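Local structure of phage-like element PBSX protein XkdH (Bacillus subtilis, 3F3B) at residues Q57-I60 with P64-T67. The protein is of unknown function but is encoded by the defective prophage PBSX and probably serves as a structural component of its phage-like particle. Sequence-based numbering, arbitrary orientation.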
ATOM      1  N   GLN A  57      11.646   8.388  -8.308  1.00 33.68           N
ATOM      2  CA  GLN A  57      11.988   7.247  -9.145  1.00 35.42           C
ATOM      3  C   GLN A  57      13.306   6.689  -8.650  1.00 35.54           C
ATOM      4  O   GLN A  57      13.986   7.330  -7.851  1.00 36.44           O
ATOM      5  CB  GLN A  57      12.121   7.685 -10.605  1.00 36.06           C
ATOM      6  CG  GLN A  57      10.815   8.149 -11.230  1.00 39.44           C
ATOM      7  CD  GLN A  57      11.004   8.797 -12.596  1.00 41.20           C
ATOM      8  OE1 GLN A  57      11.443   9.949 -12.699  1.00 41.72           O
ATOM      9  NE2 GLN A  57      10.679   8.055 -13.650  1.00 41.44           N
ATOM     10  N   GLN A  58      13.661   5.493  -9.103  1.00 36.35           N
ATOM     11  CA  GLN A  58      14.920   4.882  -8.696  1.00 37.89           C
ATOM     12  C   GLN A  58      15.367   3.875  -9.746  1.00 38.36           C
ATOM     13  O   GLN A  58      14.543   3.266 -10.427  1.00 38.69           O
ATOM     14  CB  GLN A  58      14.771   4.198  -7.331  1.00 38.71           C
ATOM     15  CG  GLN A  58      14.425   2.719  -7.377  1.00 40.49           C
ATOM     16  CD  GLN A  58      14.191   2.139  -5.987  1.00 42.08           C
ATOM     17  OE1 GLN A  58      13.137   2.349  -5.382  1.00 42.72           O
ATOM     18  NE2 GLN A  58      15.180   1.418  -5.472  1.00 40.49           N
ATOM     19  N   LEU A  59      16.676   3.718  -9.896  1.00 38.91           N
ATOM     20  CA  LEU A  59      17.202   2.781 -10.875  1.00 40.08           C
ATOM     21  C   LEU A  59      17.322   1.443 -10.164  1.00 40.61           C
ATOM     22  O   LEU A  59      17.997   1.345  -9.142  1.00 39.38           O
ATOM     23  CB  LEU A  59      18.573   3.247 -11.370  1.00 39.27           C
ATOM     24  CG  LEU A  59      19.091   2.601 -12.656  1.00 39.63           C
ATOM     25  CD1 LEU A  59      18.196   3.000 -13.817  1.00 39.67           C
ATOM     26  CD2 LEU A  59      20.521   3.046 -12.920  1.00 40.31           C
ATOM     27  N   ILE A  60      16.658   0.419 -10.693  1.00 41.68           N
ATOM     28  CA  ILE A  60      16.698  -0.893 -10.061  1.00 44.15           C
ATOM     29  C   ILE A  60      17.486  -1.919 -10.862  1.00 45.55           C
ATOM     30  O   ILE A  60      17.614  -3.068 -10.445  1.00 48.15           O
ATOM     31  CB  ILE A  60      15.270  -1.441  -9.813  1.00 45.02           C
ATOM     32  CG1 ILE A  60      14.627  -1.876 -11.133  1.00 44.68           C
ATOM     33  CG2 ILE A  60      14.414  -0.368  -9.144  1.00 44.55           C
ATOM     34  CD1 ILE A  60      13.243  -2.496 -10.968  1.00 44.40           C
ATOM     35  N   PRO A  64      20.616  -3.674 -19.298  1.00 50.81           N
ATOM     36  CA  PRO A  64      20.068  -2.339 -19.549  1.00 48.19           C
ATOM     37  C   PRO A  64      19.540  -1.670 -18.284  1.00 45.48           C
ATOM     38  O   PRO A  64      19.347  -2.320 -17.257  1.00 45.09           O
ATOM     39  CB  PRO A  64      18.960  -2.621 -20.550  1.00 48.98           C
ATOM     40  CG  PRO A  64      18.407  -3.906 -20.024  1.00 49.13           C
ATOM     41  CD  PRO A  64      19.661  -4.711 -19.730  1.00 50.05           C
ATOM     42  N   ASP A  65      19.297  -0.368 -18.376  1.00 42.60           N
ATOM     43  CA  ASP A  65      18.789   0.403 -17.251  1.00 40.96           C
ATOM     44  C   ASP A  65      17.315   0.154 -17.001  1.00 40.59           C
ATOM     45  O   ASP A  65      16.568  -0.179 -17.912  1.00 41.80           O
ATOM     46  CB  ASP A  65      18.996   1.893 -17.499  1.00 40.28           C
ATOM     47  CG  ASP A  65      20.418   2.326 -17.275  1.00 38.62           C
ATOM     48  OD1 ASP A  65      20.721   3.508 -17.537  1.00 39.02           O
ATOM     49  OD2 ASP A  65      21.231   1.485 -16.834  1.00 38.42           O
ATOM     50  N   GLN A  66      16.901   0.329 -15.753  1.00 39.34           N
ATOM     51  CA  GLN A  66      15.507   0.144 -15.381  1.00 38.15           C
ATOM     52  C   GLN A  66      15.149   1.125 -14.282  1.00 36.49           C
ATOM     53  O   GLN A  66      15.786   1.156 -13.226  1.00 36.78           O
ATOM     54  CB  GLN A  66      15.258  -1.278 -14.880  1.00 39.71           C
ATOM     55  CG  GLN A  66      15.400  -2.343 -15.934  1.00 42.39           C
ATOM     56  CD  GLN A  66      14.246  -3.317 -15.900  1.00 44.30           C
ATOM     57  OE1 GLN A  66      13.885  -3.838 -14.839  1.00 46.26           O
ATOM     58  NE2 GLN A  66      13.659  -3.578 -17.064  1.00 44.55           N
ATOM     59  N   THR A  67      14.129   1.928 -14.527  1.00 33.28           N
ATOM     60  CA  THR A  67      13.713   2.896 -13.540  1.00 32.64           C
ATOM     61  C   THR A  67      12.247   2.745 -13.218  1.00 32.46           C
ATOM     62  O   THR A  67      11.416   2.642 -14.113  1.00 31.62           O
ATOM     63  CB  THR A  67      14.000   4.322 -14.021  1.00 33.57           C
ATOM     64  OG1 THR A  67      15.421   4.530 -14.034  1.00 32.28           O
ATOM     65  CG2 THR A  67      13.342   5.345 -13.096  1.00 32.01           C
TER
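Gln57 meets Thr67 near the outer end of a beta hairpin whose arms, strands 48-61 and 66-77, belong to the antiparallel sheet of this all-beta protein. The centre of the contact lies about 21 Å from the centre of the chain, and none of the residues that touch is buried. CB of Gln57 lies 3.6 Å from CG2 of Thr67. The extended chain of the glutamine crosses the threonine at about a right angle, and its NE2 also comes near that methyl. The bond from CA to CB of Gln58 points away from segment 64-67, but its OE1 makes a weak hydrogen bond with His70 ND1, further along strand 66-77. Its backbone still takes part: Gln58 O accepts a CA-H...O contact from Thr67 CA at 3.2 Å, and Gln58 also bonds through its backbone to Val68. Leu59 and Thr67 form an antiparallel non-hydrogen-bonded pair, with both side chains on one face of the sheet. CG of Leu59 is anti to the backbone N (chi1 -164°), and CD1 reaches back over the opposing strand. There this methyl meets Thr67 OG1 and lies 3.9 Å from Asp65 CB, so its surroundings are partly polar. Ile60 CG1 packs against Gln66 CB at 3.8 Å, and the isoleucine side chain also touches Val68. Gln66 O receives two backbone contacts from the first strand. One is a CA-H...O contact from Leu59 CA; the other is the hydrogen bond from Ile60 N, 2.8 Å long, with an N-H...O angle of 156°.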